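Local coordinates for protein lysine/ornithine decarboxylase (Vibrio vulnificus, PDB 2PLJ) that catalyses the pyridoxal phosphate-dependent decarboxylation of lysine and ornithine to the diamines cadaverine and putrescine, at residues A304-Q309 with P372-G377; F148-L153 with L168-S173; R70-A75 with M265-F270. One frame throughout, in Å; residues are numbered along the deposited sequence.

Interaction 1. Residues A304-Q309 with P372-G377; sequences ASVMGQ and PKLNNG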
ATOM      1  N   ALA A 304       1.096  -9.113  15.956  1.00 14.91           N
ATOM      2  CA  ALA A 304       0.703  -7.734  16.303  1.00 16.02           C
ATOM      3  C   ALA A 304       0.222  -7.689  17.731  1.00 16.21           C
ATOM      4  O   ALA A 304      -0.125  -8.718  18.305  1.00 16.31           O
ATOM      5  CB  ALA A 304      -0.412  -7.244  15.367  1.00 16.63           C
ATOM      6  N   SER A 305       0.237  -6.496  18.308  1.00 16.51           N
ATOM      7  CA  SER A 305      -0.210  -6.318  19.681  1.00 16.62           C
ATOM      8  C   SER A 305      -1.341  -5.308  19.760  1.00 16.64           C
ATOM      9  O   SER A 305      -1.483  -4.430  18.893  1.00 16.13           O
ATOM     10  CB  SER A 305       0.970  -5.942  20.585  1.00 17.41           C
ATOM     11  OG  SER A 305       1.278  -4.559  20.524  1.00 18.04           O
ATOM     12  N   VAL A 306      -2.144  -5.440  20.809  1.00 15.72           N
ATOM     13  CA  VAL A 306      -3.316  -4.576  21.007  1.00 15.46           C
ATOM     14  C   VAL A 306      -2.849  -3.255  21.665  1.00 15.87           C
ATOM     15  O   VAL A 306      -2.328  -3.264  22.787  1.00 15.79           O
ATOM     16  CB  VAL A 306      -4.358  -5.256  21.934  1.00 15.35           C
ATOM     17  CG1 VAL A 306      -5.508  -4.317  22.216  1.00 14.41           C
ATOM     18  CG2 VAL A 306      -4.867  -6.559  21.314  1.00 14.60           C
ATOM     19  N   MET A 307      -3.067  -2.142  20.966  1.00 15.94           N
ATOM     20  CA  MET A 307      -2.747  -0.790  21.469  1.00 16.53           C
ATOM     21  C   MET A 307      -3.819  -0.225  22.399  1.00 15.90           C
ATOM     22  O   MET A 307      -3.509   0.492  23.359  1.00 16.28           O
ATOM     23  CB  MET A 307      -2.526   0.175  20.298  1.00 15.87           C
ATOM     24  CG  MET A 307      -1.372  -0.227  19.375  1.00 17.01           C
ATOM     25  SD  MET A 307      -0.870   1.134  18.288  1.00 19.29           S
ATOM     26  CE  MET A 307      -2.433   1.657  17.549  1.00 19.52           C
ATOM     27  N   GLY A 308      -5.074  -0.551  22.095  1.00 14.84           N
ATOM     28  CA  GLY A 308      -6.220  -0.129  22.900  1.00 14.44           C
ATOM     29  C   GLY A 308      -7.463  -0.830  22.393  1.00 14.66           C
ATOM     30  O   GLY A 308      -7.403  -1.706  21.503  1.00 15.51           O
ATOM     31  N   GLN A 309      -8.586  -0.418  22.950  1.00 14.68           N
ATOM     32  CA  GLN A 309      -9.834  -1.129  22.717  1.00 15.13           C
ATOM     33  C   GLN A 309     -11.037  -0.339  23.190  1.00 15.81           C
ATOM     34  O   GLN A 309     -10.927   0.475  24.115  1.00 16.15           O
ATOM     35  CB  GLN A 309      -9.798  -2.499  23.407  1.00 14.76           C
ATOM     36  CG  GLN A 309      -9.449  -2.466  24.913  1.00 16.13           C
ATOM     37  CD  GLN A 309      -9.398  -3.845  25.506  1.00 16.54           C
ATOM     38  OE1 GLN A 309     -10.433  -4.452  25.796  1.00 15.74           O
ATOM     39  NE2 GLN A 309      -8.193  -4.355  25.699  1.00 16.69           N
ATOM     40  N   PRO A 372     -11.430 -14.432  22.578  1.00 19.55           N
ATOM     41  CA  PRO A 372     -11.470 -14.232  24.014  1.00 19.33           C
ATOM     42  C   PRO A 372     -11.190 -12.755  24.343  1.00 18.94           C
ATOM     43  O   PRO A 372     -10.649 -12.015  23.498  1.00 18.81           O
ATOM     44  CB  PRO A 372     -10.350 -15.146  24.537  1.00 19.58           C
ATOM     45  CG  PRO A 372      -9.489 -15.417  23.394  1.00 19.93           C
ATOM     46  CD  PRO A 372     -10.321 -15.314  22.156  1.00 19.82           C
ATOM     47  N   LYS A 373     -11.589 -12.324  25.534  1.00 18.29           N
ATOM     48  CA  LYS A 373     -11.275 -10.972  25.986  1.00 18.17           C
ATOM     49  C   LYS A 373      -9.755 -10.769  26.047  1.00 18.51           C
ATOM     50  O   LYS A 373      -9.045 -11.539  26.698  1.00 18.77           O
ATOM     51  CB  LYS A 373     -11.920 -10.674  27.350  1.00 18.98           C
ATOM     52  CG  LYS A 373     -11.600  -9.295  27.926  1.00 19.84           C
ATOM     53  CD  LYS A 373     -12.055  -8.155  27.000  1.00 23.39           C
ATOM     54  CE  LYS A 373     -11.886  -6.776  27.650  1.00 22.92           C
ATOM     55  NZ  LYS A 373     -10.479  -6.369  27.991  1.00 21.09           N
ATOM     56  N   LEU A 374      -9.283  -9.742  25.344  1.00 16.56           N
ATOM     57  CA  LEU A 374      -7.866  -9.386  25.331  1.00 16.58           C
ATOM     58  C   LEU A 374      -7.595  -8.110  26.114  1.00 16.84           C
ATOM     59  O   LEU A 374      -8.420  -7.191  26.119  1.00 17.96           O
ATOM     60  CB  LEU A 374      -7.406  -9.164  23.893  1.00 16.61           C
ATOM     61  CG  LEU A 374      -7.647 -10.321  22.920  1.00 16.73           C
ATOM     62  CD1 LEU A 374      -7.175  -9.873  21.547  1.00 15.64           C
ATOM     63  CD2 LEU A 374      -6.937 -11.589  23.400  1.00 18.35           C
ATOM     64  N   ASN A 375      -6.438  -8.067  26.769  1.00 16.67           N
ATOM     65  CA  ASN A 375      -5.917  -6.850  27.383  1.00 16.92           C
ATOM     66  C   ASN A 375      -5.015  -6.091  26.404  1.00 16.88           C
ATOM     67  O   ASN A 375      -4.436  -6.692  25.475  1.00 16.19           O
ATOM     68  CB  ASN A 375      -5.078  -7.212  28.606  1.00 17.90           C
ATOM     69  CG  ASN A 375      -5.883  -7.910  29.688  1.00 20.08           C
ATOM     70  OD1 ASN A 375      -5.431  -8.897  30.259  1.00 25.01           O
ATOM     71  ND2 ASN A 375      -7.067  -7.399  29.976  1.00 21.82           N
ATOM     72  N   ASN A 376      -4.845  -4.789  26.630  1.00 16.22           N
ATOM     73  CA  ASN A 376      -3.843  -4.059  25.857  1.00 16.47           C
ATOM     74  C   ASN A 376      -2.507  -4.758  26.029  1.00 15.66           C
ATOM     75  O   ASN A 376      -2.171  -5.229  27.144  1.00 15.87           O
ATOM     76  CB  ASN A 376      -3.727  -2.593  26.290  1.00 16.63           C
ATOM     77  CG  ASN A 376      -5.013  -1.802  26.055  1.00 17.38           C
ATOM     78  OD1 ASN A 376      -5.916  -2.239  25.319  1.00 18.65           O
ATOM     79  ND2 ASN A 376      -5.104  -0.636  26.689  1.00 17.75           N
ATOM     80  N   GLY A 377      -1.767  -4.819  24.925  1.00 15.77           N
ATOM     81  CA  GLY A 377      -0.501  -5.544  24.843  1.00 15.25           C
ATOM     82  C   GLY A 377      -0.616  -7.013  24.458  1.00 15.08           C
ATOM     83  O   GLY A 377       0.403  -7.633  24.104  1.00 15.43           O
TER

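Interaction 2. Residues F148-L153 with L168-S173; sequences FVVDNL and LLVRLS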
ATOM      1  N   PHE A 148      15.066 -12.154 -21.316  1.00 13.77           N
ATOM      2  CA  PHE A 148      14.008 -11.148 -21.111  1.00 13.36           C
ATOM      3  C   PHE A 148      12.730 -11.663 -21.752  1.00 13.65           C
ATOM      4  O   PHE A 148      12.775 -12.603 -22.557  1.00 13.79           O
ATOM      5  CB  PHE A 148      14.371  -9.808 -21.745  1.00 13.79           C
ATOM      6  CG  PHE A 148      15.574  -9.161 -21.116  1.00 14.26           C
ATOM      7  CD1 PHE A 148      15.418  -8.326 -19.991  1.00 14.42           C
ATOM      8  CD2 PHE A 148      16.857  -9.410 -21.618  1.00 15.47           C
ATOM      9  CE1 PHE A 148      16.517  -7.748 -19.363  1.00 14.18           C
ATOM     10  CE2 PHE A 148      17.971  -8.827 -21.022  1.00 16.10           C
ATOM     11  CZ  PHE A 148      17.818  -8.003 -19.885  1.00 15.02           C
ATOM     12  N   VAL A 149      11.614 -11.019 -21.412  1.00 13.56           N
ATOM     13  CA  VAL A 149      10.314 -11.412 -21.951  1.00 14.20           C
ATOM     14  C   VAL A 149       9.797 -10.306 -22.860  1.00 14.27           C
ATOM     15  O   VAL A 149       9.952  -9.102 -22.542  1.00 14.35           O
ATOM     16  CB  VAL A 149       9.287 -11.632 -20.781  1.00 14.14           C
ATOM     17  CG1 VAL A 149       7.813 -11.609 -21.305  1.00 15.33           C
ATOM     18  CG2 VAL A 149       9.610 -12.907 -19.971  1.00 16.20           C
ATOM     19  N   VAL A 150       9.160 -10.697 -23.961  1.00 13.85           N
ATOM     20  CA  VAL A 150       8.384  -9.763 -24.775  1.00 14.44           C
ATOM     21  C   VAL A 150       7.010 -10.340 -25.040  1.00 13.55           C
ATOM     22  O   VAL A 150       6.855 -11.560 -25.104  1.00 14.43           O
ATOM     23  CB  VAL A 150       9.093  -9.392 -26.098  1.00 15.22           C
ATOM     24  CG1 VAL A 150      10.440  -8.721 -25.797  1.00 17.09           C
ATOM     25  CG2 VAL A 150       9.263 -10.620 -27.013  1.00 14.69           C
ATOM     26  N   ASP A 151       6.023  -9.466 -25.190  1.00 13.06           N
ATOM     27  CA  ASP A 151       4.691  -9.908 -25.626  1.00 13.72           C
ATOM     28  C   ASP A 151       4.102  -9.033 -26.736  1.00 13.66           C
ATOM     29  O   ASP A 151       2.902  -9.131 -27.064  1.00 14.53           O
ATOM     30  CB  ASP A 151       3.757 -10.032 -24.415  1.00 14.40           C
ATOM     31  CG  ASP A 151       3.266  -8.673 -23.876  1.00 14.37           C
ATOM     32  OD1 ASP A 151       3.594  -7.599 -24.456  1.00 15.80           O
ATOM     33  OD2 ASP A 151       2.533  -8.710 -22.861  1.00 18.44           O
ATOM     34  N   ASN A 152       4.939  -8.188 -27.328  1.00 13.69           N
ATOM     35  CA  ASN A 152       4.484  -7.344 -28.411  1.00 14.44           C
ATOM     36  C   ASN A 152       5.653  -6.804 -29.248  1.00 14.36           C
ATOM     37  O   ASN A 152       6.819  -6.850 -28.818  1.00 14.62           O
ATOM     38  CB  ASN A 152       3.539  -6.240 -27.880  1.00 13.90           C
ATOM     39  CG  ASN A 152       4.282  -5.129 -27.161  1.00 16.16           C
ATOM     40  OD1 ASN A 152       4.972  -4.338 -27.804  1.00 15.42           O
ATOM     41  ND2 ASN A 152       4.119  -5.041 -25.835  1.00 14.34           N
ATOM     42  N   LEU A 153       5.328  -6.314 -30.443  1.00 14.37           N
ATOM     43  CA  LEU A 153       6.339  -5.874 -31.390  1.00 15.01           C
ATOM     44  C   LEU A 153       7.059  -4.596 -30.955  1.00 15.14           C
ATOM     45  O   LEU A 153       8.243  -4.407 -31.287  1.00 16.13           O
ATOM     46  CB  LEU A 153       5.731  -5.728 -32.793  1.00 14.76           C
ATOM     47  CG  LEU A 153       5.418  -7.069 -33.487  1.00 14.36           C
ATOM     48  CD1 LEU A 153       4.620  -6.868 -34.805  1.00 16.18           C
ATOM     49  CD2 LEU A 153       6.692  -7.890 -33.771  1.00 15.77           C
ATOM     50  N   LEU A 168      15.191 -14.156 -25.859  1.00 13.37           N
ATOM     51  CA  LEU A 168      13.872 -13.705 -25.384  1.00 13.31           C
ATOM     52  C   LEU A 168      12.871 -14.855 -25.208  1.00 13.24           C
ATOM     53  O   LEU A 168      12.823 -15.800 -26.021  1.00 13.87           O
ATOM     54  CB  LEU A 168      13.290 -12.706 -26.400  1.00 12.80           C
ATOM     55  CG  LEU A 168      14.162 -11.478 -26.727  1.00 13.36           C
ATOM     56  CD1 LEU A 168      13.441 -10.618 -27.730  1.00 14.01           C
ATOM     57  CD2 LEU A 168      14.470 -10.710 -25.430  1.00 14.44           C
ATOM     58  N   LEU A 169      12.052 -14.742 -24.165  1.00 12.47           N
ATOM     59  CA  LEU A 169      10.864 -15.580 -24.007  1.00 11.73           C
ATOM     60  C   LEU A 169       9.676 -14.767 -24.500  1.00 12.56           C
ATOM     61  O   LEU A 169       9.519 -13.591 -24.111  1.00 14.79           O
ATOM     62  CB  LEU A 169      10.649 -15.968 -22.533  1.00 12.18           C
ATOM     63  CG  LEU A 169      11.707 -16.904 -21.932  1.00 12.54           C
ATOM     64  CD1 LEU A 169      11.602 -16.924 -20.380  1.00 15.25           C
ATOM     65  CD2 LEU A 169      11.598 -18.307 -22.522  1.00 14.34           C
ATOM     66  N   VAL A 170       8.828 -15.385 -25.324  1.00 12.92           N
ATOM     67  CA  VAL A 170       7.627 -14.710 -25.821  1.00 12.51           C
ATOM     68  C   VAL A 170       6.465 -15.147 -24.948  1.00 12.92           C
ATOM     69  O   VAL A 170       6.189 -16.338 -24.850  1.00 13.13           O
ATOM     70  CB  VAL A 170       7.317 -15.053 -27.314  1.00 12.37           C
ATOM     71  CG1 VAL A 170       6.085 -14.270 -27.747  1.00 12.48           C
ATOM     72  CG2 VAL A 170       8.527 -14.698 -28.189  1.00 14.08           C
ATOM     73  N   ARG A 171       5.823 -14.184 -24.280  1.00 12.44           N
ATOM     74  CA  ARG A 171       4.806 -14.500 -23.300  1.00 12.84           C
ATOM     75  C   ARG A 171       3.443 -14.504 -23.991  1.00 14.04           C
ATOM     76  O   ARG A 171       3.078 -13.515 -24.647  1.00 13.91           O
ATOM     77  CB  ARG A 171       4.796 -13.478 -22.155  1.00 12.27           C
ATOM     78  CG  ARG A 171       3.650 -13.765 -21.165  1.00 12.61           C
ATOM     79  CD  ARG A 171       3.855 -12.981 -19.888  1.00 12.99           C
ATOM     80  NE  ARG A 171       2.675 -13.048 -19.035  1.00 14.40           N
ATOM     81  CZ  ARG A 171       2.561 -12.446 -17.840  1.00 14.31           C
ATOM     82  NH1 ARG A 171       3.583 -11.786 -17.293  1.00 14.46           N
ATOM     83  NH2 ARG A 171       1.402 -12.525 -17.170  1.00 16.34           N
ATOM     84  N   LEU A 172       2.732 -15.611 -23.837  1.00 13.65           N
ATOM     85  CA  LEU A 172       1.370 -15.773 -24.388  1.00 16.02           C
ATOM     86  C   LEU A 172       0.327 -15.601 -23.290  1.00 16.86           C
ATOM     87  O   LEU A 172       0.595 -15.880 -22.117  1.00 16.71           O
ATOM     88  CB  LEU A 172       1.198 -17.156 -25.033  1.00 16.37           C
ATOM     89  CG  LEU A 172       1.802 -17.374 -26.424  1.00 16.91           C
ATOM     90  CD1 LEU A 172       3.315 -17.351 -26.361  1.00 18.71           C
ATOM     91  CD2 LEU A 172       1.321 -18.661 -27.089  1.00 18.54           C
ATOM     92  N   SER A 173      -0.860 -15.151 -23.687  1.00 18.74           N
ATOM     93  CA  SER A 173      -2.042 -15.263 -22.832  1.00 21.73           C
ATOM     94  C   SER A 173      -3.172 -15.935 -23.619  1.00 23.00           C
ATOM     95  O   SER A 173      -3.210 -15.882 -24.850  1.00 24.38           O
ATOM     96  CB  SER A 173      -2.459 -13.897 -22.272  1.00 22.13           C
ATOM     97  OG  SER A 173      -3.102 -13.109 -23.257  1.00 24.78           O
TER

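Interaction 3. Residues R70-A75 with M265-F270; sequences RALKNA and MPIDQF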
ATOM      1  N   ARG A  70      11.562 -27.667  -1.710  1.00 12.57           N
ATOM      2  CA  ARG A  70      11.749 -29.117  -1.884  1.00 12.40           C
ATOM      3  C   ARG A  70      10.460 -29.815  -2.304  1.00 12.95           C
ATOM      4  O   ARG A  70      10.490 -30.685  -3.163  1.00 13.47           O
ATOM      5  CB  ARG A  70      12.314 -29.715  -0.611  1.00 12.05           C
ATOM      6  CG  ARG A  70      13.724 -29.197  -0.340  1.00 11.70           C
ATOM      7  CD  ARG A  70      14.256 -29.752   1.006  1.00 14.59           C
ATOM      8  NE  ARG A  70      15.545 -29.140   1.354  1.00 14.70           N
ATOM      9  CZ  ARG A  70      16.193 -29.347   2.498  1.00 19.25           C
ATOM     10  NH1 ARG A  70      15.692 -30.161   3.430  1.00 19.54           N
ATOM     11  NH2 ARG A  70      17.362 -28.758   2.710  1.00 19.23           N
ATOM     12  N   ALA A  71       9.335 -29.403  -1.710  1.00 12.86           N
ATOM     13  CA  ALA A  71       8.028 -29.984  -2.038  1.00 13.32           C
ATOM     14  C   ALA A  71       7.665 -29.703  -3.499  1.00 13.27           C
ATOM     15  O   ALA A  71       7.184 -30.596  -4.207  1.00 13.90           O
ATOM     16  CB  ALA A  71       6.958 -29.477  -1.103  1.00 13.80           C
ATOM     17  N   LEU A  72       7.914 -28.469  -3.959  1.00 12.83           N
ATOM     18  CA  LEU A  72       7.616 -28.120  -5.353  1.00 13.53           C
ATOM     19  C   LEU A  72       8.535 -28.861  -6.344  1.00 13.72           C
ATOM     20  O   LEU A  72       8.056 -29.362  -7.380  1.00 13.30           O
ATOM     21  CB  LEU A  72       7.677 -26.606  -5.572  1.00 13.77           C
ATOM     22  CG  LEU A  72       7.183 -26.146  -6.962  1.00 15.23           C
ATOM     23  CD1 LEU A  72       5.759 -26.604  -7.271  1.00 15.26           C
ATOM     24  CD2 LEU A  72       7.258 -24.636  -7.026  1.00 16.47           C
ATOM     25  N   LYS A  73       9.836 -28.904  -6.030  1.00 14.05           N
ATOM     26  CA  LYS A  73      10.815 -29.667  -6.823  1.00 14.35           C
ATOM     27  C   LYS A  73      10.355 -31.117  -6.968  1.00 14.74           C
ATOM     28  O   LYS A  73      10.392 -31.697  -8.074  1.00 14.69           O
ATOM     29  CB  LYS A  73      12.196 -29.592  -6.165  1.00 15.10           C
ATOM     30  CG  LYS A  73      13.299 -30.155  -7.030  1.00 18.14           C
ATOM     31  CD  LYS A  73      14.656 -30.012  -6.353  1.00 23.38           C
ATOM     32  CE  LYS A  73      15.762 -30.496  -7.285  1.00 25.62           C
ATOM     33  NZ  LYS A  73      17.074 -30.443  -6.577  1.00 30.68           N
ATOM     34  N   ASN A  74       9.870 -31.704  -5.879  1.00 14.33           N
ATOM     35  CA  ASN A  74       9.425 -33.086  -5.942  1.00 16.47           C
ATOM     36  C   ASN A  74       8.122 -33.261  -6.734  1.00 16.06           C
ATOM     37  O   ASN A  74       7.913 -34.295  -7.388  1.00 16.41           O
ATOM     38  CB  ASN A  74       9.355 -33.716  -4.544  1.00 17.35           C
ATOM     39  CG  ASN A  74       9.618 -35.217  -4.594  1.00 20.47           C
ATOM     40  OD1 ASN A  74       8.728 -36.005  -4.926  1.00 22.43           O
ATOM     41  ND2 ASN A  74      10.870 -35.612  -4.342  1.00 24.90           N
ATOM     42  N   ALA A  75       7.271 -32.235  -6.697  1.00 15.58           N
ATOM     43  CA  ALA A  75       5.990 -32.213  -7.422  1.00 15.84           C
ATOM     44  C   ALA A  75       6.178 -31.968  -8.935  1.00 15.86           C
ATOM     45  O   ALA A  75       5.364 -32.419  -9.763  1.00 16.45           O
ATOM     46  CB  ALA A  75       5.057 -31.151  -6.826  1.00 15.43           C
ATOM     47  N   MET A 265      -5.615 -27.929  -3.345  1.00 22.16           N
ATOM     48  CA  MET A 265      -5.091 -29.216  -3.765  1.00 23.09           C
ATOM     49  C   MET A 265      -3.627 -29.353  -3.345  1.00 21.83           C
ATOM     50  O   MET A 265      -2.831 -28.433  -3.586  1.00 22.23           O
ATOM     51  CB  MET A 265      -5.195 -29.334  -5.281  1.00 22.75           C
ATOM     52  CG  MET A 265      -5.465 -30.709  -5.793  1.00 25.54           C
ATOM     53  SD  MET A 265      -5.487 -30.630  -7.593  1.00 27.40           S
ATOM     54  CE  MET A 265      -6.843 -29.497  -7.869  1.00 27.61           C
ATOM     55  N   PRO A 266      -3.265 -30.482  -2.704  1.00 21.13           N
ATOM     56  CA  PRO A 266      -1.863 -30.787  -2.386  1.00 20.22           C
ATOM     57  C   PRO A 266      -0.962 -30.658  -3.623  1.00 19.38           C
ATOM     58  O   PRO A 266      -1.394 -30.997  -4.743  1.00 18.53           O
ATOM     59  CB  PRO A 266      -1.924 -32.239  -1.932  1.00 20.97           C
ATOM     60  CG  PRO A 266      -3.306 -32.375  -1.333  1.00 21.90           C
ATOM     61  CD  PRO A 266      -4.184 -31.541  -2.224  1.00 21.09           C
ATOM     62  N   ILE A 267       0.268 -30.195  -3.425  1.00 18.11           N
ATOM     63  CA  ILE A 267       1.107 -29.791  -4.565  1.00 17.84           C
ATOM     64  C   ILE A 267       1.392 -30.957  -5.555  1.00 17.88           C
ATOM     65  O   ILE A 267       1.412 -30.725  -6.768  1.00 16.83           O
ATOM     66  CB  ILE A 267       2.388 -29.020  -4.134  1.00 17.82           C
ATOM     67  CG1 ILE A 267       3.019 -28.305  -5.334  1.00 18.43           C
ATOM     68  CG2 ILE A 267       3.394 -29.949  -3.386  1.00 18.19           C
ATOM     69  CD1 ILE A 267       2.098 -27.285  -6.017  1.00 20.04           C
ATOM     70  N   ASP A 268       1.621 -32.174  -5.041  1.00 17.61           N
ATOM     71  CA  ASP A 268       1.846 -33.349  -5.943  1.00 18.64           C
ATOM     72  C   ASP A 268       0.669 -33.593  -6.864  1.00 18.42           C
ATOM     73  O   ASP A 268       0.845 -33.792  -8.078  1.00 19.05           O
ATOM     74  CB  ASP A 268       2.145 -34.657  -5.210  1.00 19.48           C
ATOM     75  CG  ASP A 268       3.375 -34.586  -4.364  0.50 20.29           C
ATOM     76  OD1 ASP A 268       4.259 -33.770  -4.682  0.50 20.99           O
ATOM     77  OD2 ASP A 268       3.455 -35.373  -3.394  0.50 22.29           O
ATOM     78  N   GLN A 269      -0.527 -33.586  -6.279  1.00 18.57           N
ATOM     79  CA  GLN A 269      -1.765 -33.828  -7.024  1.00 19.09           C
ATOM     80  C   GLN A 269      -2.026 -32.698  -8.016  1.00 18.57           C
ATOM     81  O   GLN A 269      -2.426 -32.958  -9.170  1.00 17.53           O
ATOM     82  CB  GLN A 269      -2.945 -33.978  -6.077  1.00 19.79           C
ATOM     83  CG  GLN A 269      -2.915 -35.254  -5.274  1.00 23.11           C
ATOM     84  CD  GLN A 269      -3.890 -35.198  -4.122  1.00 28.60           C
ATOM     85  OE1 GLN A 269      -4.965 -34.582  -4.222  1.00 30.29           O
ATOM     86  NE2 GLN A 269      -3.516 -35.823  -3.008  1.00 28.99           N
ATOM     87  N   PHE A 270      -1.771 -31.467  -7.559  1.00 17.60           N
ATOM     88  CA  PHE A 270      -1.874 -30.281  -8.405  1.00 16.48           C
ATOM     89  C   PHE A 270      -1.007 -30.401  -9.633  1.00 16.58           C
ATOM     90  O   PHE A 270      -1.485 -30.144 -10.740  1.00 17.04           O
ATOM     91  CB  PHE A 270      -1.495 -29.022  -7.623  1.00 17.39           C
ATOM     92  CG  PHE A 270      -1.824 -27.755  -8.336  1.00 16.33           C
ATOM     93  CD1 PHE A 270      -3.077 -27.146  -8.152  1.00 18.51           C
ATOM     94  CD2 PHE A 270      -0.872 -27.137  -9.158  1.00 17.36           C
ATOM     95  CE1 PHE A 270      -3.390 -25.943  -8.777  1.00 19.07           C
ATOM     96  CE2 PHE A 270      -1.151 -25.930  -9.787  1.00 17.51           C
ATOM     97  CZ  PHE A 270      -2.404 -25.310  -9.596  1.00 17.96           C
TER
HETATM   98  O   HOH W   1       5.953 -32.733  -3.149  1.00 22.93           O
HETATM   99  O   HOH W   2       3.528 -34.600  -8.814  1.00 34.93           O

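Interaction 1. Residues A304-Q309 with P372-G377
Strand 304-309 and the loop 372-377 run with their end-to-end directions 125° apart and join backbones where V306 O accepts G377 N at 2.7 Å in a nearly straight bond. The strand belongs to the beta-barrel domain of this decarboxylase, and the loop links barrel strands 369-372 and 379-382. M307 and G308 both face Y319 as a classic beta bulge. G377 has a positive phi, where a side chain would jam against the preceding carbonyl, so glycine suits the turn. Small, branched V306 fits the apolar part of the contact: its CG2 meets L374 CD1 at 4.0 Å, the two side chains crossing at about a right angle, while CG1 rests by N376 OD1. Beyond the bulge, Q309 holds the loop by its amide. With CG set between backbone N and carbonyl carbon (chi1 53°) and the rest of the chain extended, the amide lies among K373, L374 and N376. Both its ends are used: NE2 donates to L374 O at 2.9 Å and to N376 OD1 at 3.1 Å, and OE1 accepts from K373 NZ at 2.9 Å. Three bonds thus fix the rotation of the amide and its N/O assignment. N376 OD1 is approached from above its carbonyl plane, the two amides being 58° apart; N376 ND2 turns instead to N154 OD1 of the second subunit, and K158 of that subunit donates to M307 O. The long, flexible K373 bends at two torsions to bring its ammonium back over its own loop. There K373 NZ also donates to L374 O, 2.9 Å away, reaching that oxygen from the face opposite to Q309 NE2.

Interaction 2. Residues F148-L153 with L168-S173
V149 lays its CG1 against the root of R171, 3.6 Å from R171 CB, while its CG2 faces L169 CB at 4.1 Å. The other face of the sheet carries F148, V150, L168 and V170: F148 CB meets L168 CD2 at 3.8 Å, and V150 CG1 reaches L168 CD1 at 4.0 Å. Beta-branched valines and gamma-branched leucines suit these buried positions because they fill both faces without leaving polar atoms to satisfy. The backbones are zipped as parallel strands: V150 gives its N-H to L169 O at 2.9 Å, and V150 O accepts R171 N, also at 2.9 Å. Past the strand end, D151 sets its CB beside R171 O; in its carboxylate, OD2 accepts the backbone N-H of G188 and OD1 the side-chain ND2 of N152, and N152 itself caps helix 153-157. R171 leaves the sheet with CG anti to its backbone N (chi1 176°) and its chain straight to NE, carrying the side chain to the bound phosphopyridoxyl-putrescine adduct. Strand 147-150, helix 153-157 and strand 167-171 form a beta-alpha-beta unit of the beta/alpha barrel, whose strand ends line the cofactor site.

Interaction 3. Residues R70-A75 with M265-F270
I267, in the first turn of helix 267-278 just after the N-cap residue P266, reaches across to the last turns of helix 62-75. Its CG1 branch, anti to the backbone N (chi1 -165°), touches two partners: L72 CD1 at 3.8 Å, where the side chains cross at about a right angle, and A75 CB, also 3.8 Å from I267 CG1. The CG2 branch diverges to lie 3.9 Å from A71 O. Two alanines suit this face, since their small side chains let the neighbouring helix come close; A75 and D268 have their CA atoms only 4.5 Å apart. L72 starts off away from the partner helix, but its CD1 swings back to meet I267, and both residues also rest on F294. D268 follows at the exposed edge of the contact, its OD1 3.5 Å from A75 CB. A water appears to link that OD1 to A71 O, but this bridge is doubtful, because the water-to-carboxylate distance is very short and the side chain has two conformers. A second water is placed more securely: it donates to A75 O at 3.0 Å and to D268 O at 2.9 Å, so it ties the C-terminal end of one helix to the first turn of the other. The direct contacts are thus van der Waals ones, carbon on carbon and carbon on oxygen, with no direct hydrogen bond between the two segments, while one water joins the backbone oxygens A75 O and D268 O.

Interactions 2 and 3 both belong to the beta/alpha barrel, with centres 27 Å apart, and interaction 2 is nested in the chain loop closed by interaction 3. Interaction 1 lies in the beta-barrel domain, its centre 50 Å from that of interaction 2 within one chain. Across the dimer the two regions meet: N152 of interaction 2 packs on Q309 of the second subunit's interaction 1. Distance to a bound phosphopyridoxyl-putrescine adduct differs widely. The side chain of R171 comes within about 3 Å, that of L72 in interaction 3 about 8 Å, and that of M307 in interaction 1 about 13 Å, so interaction 2 alone reaches the pocket directly.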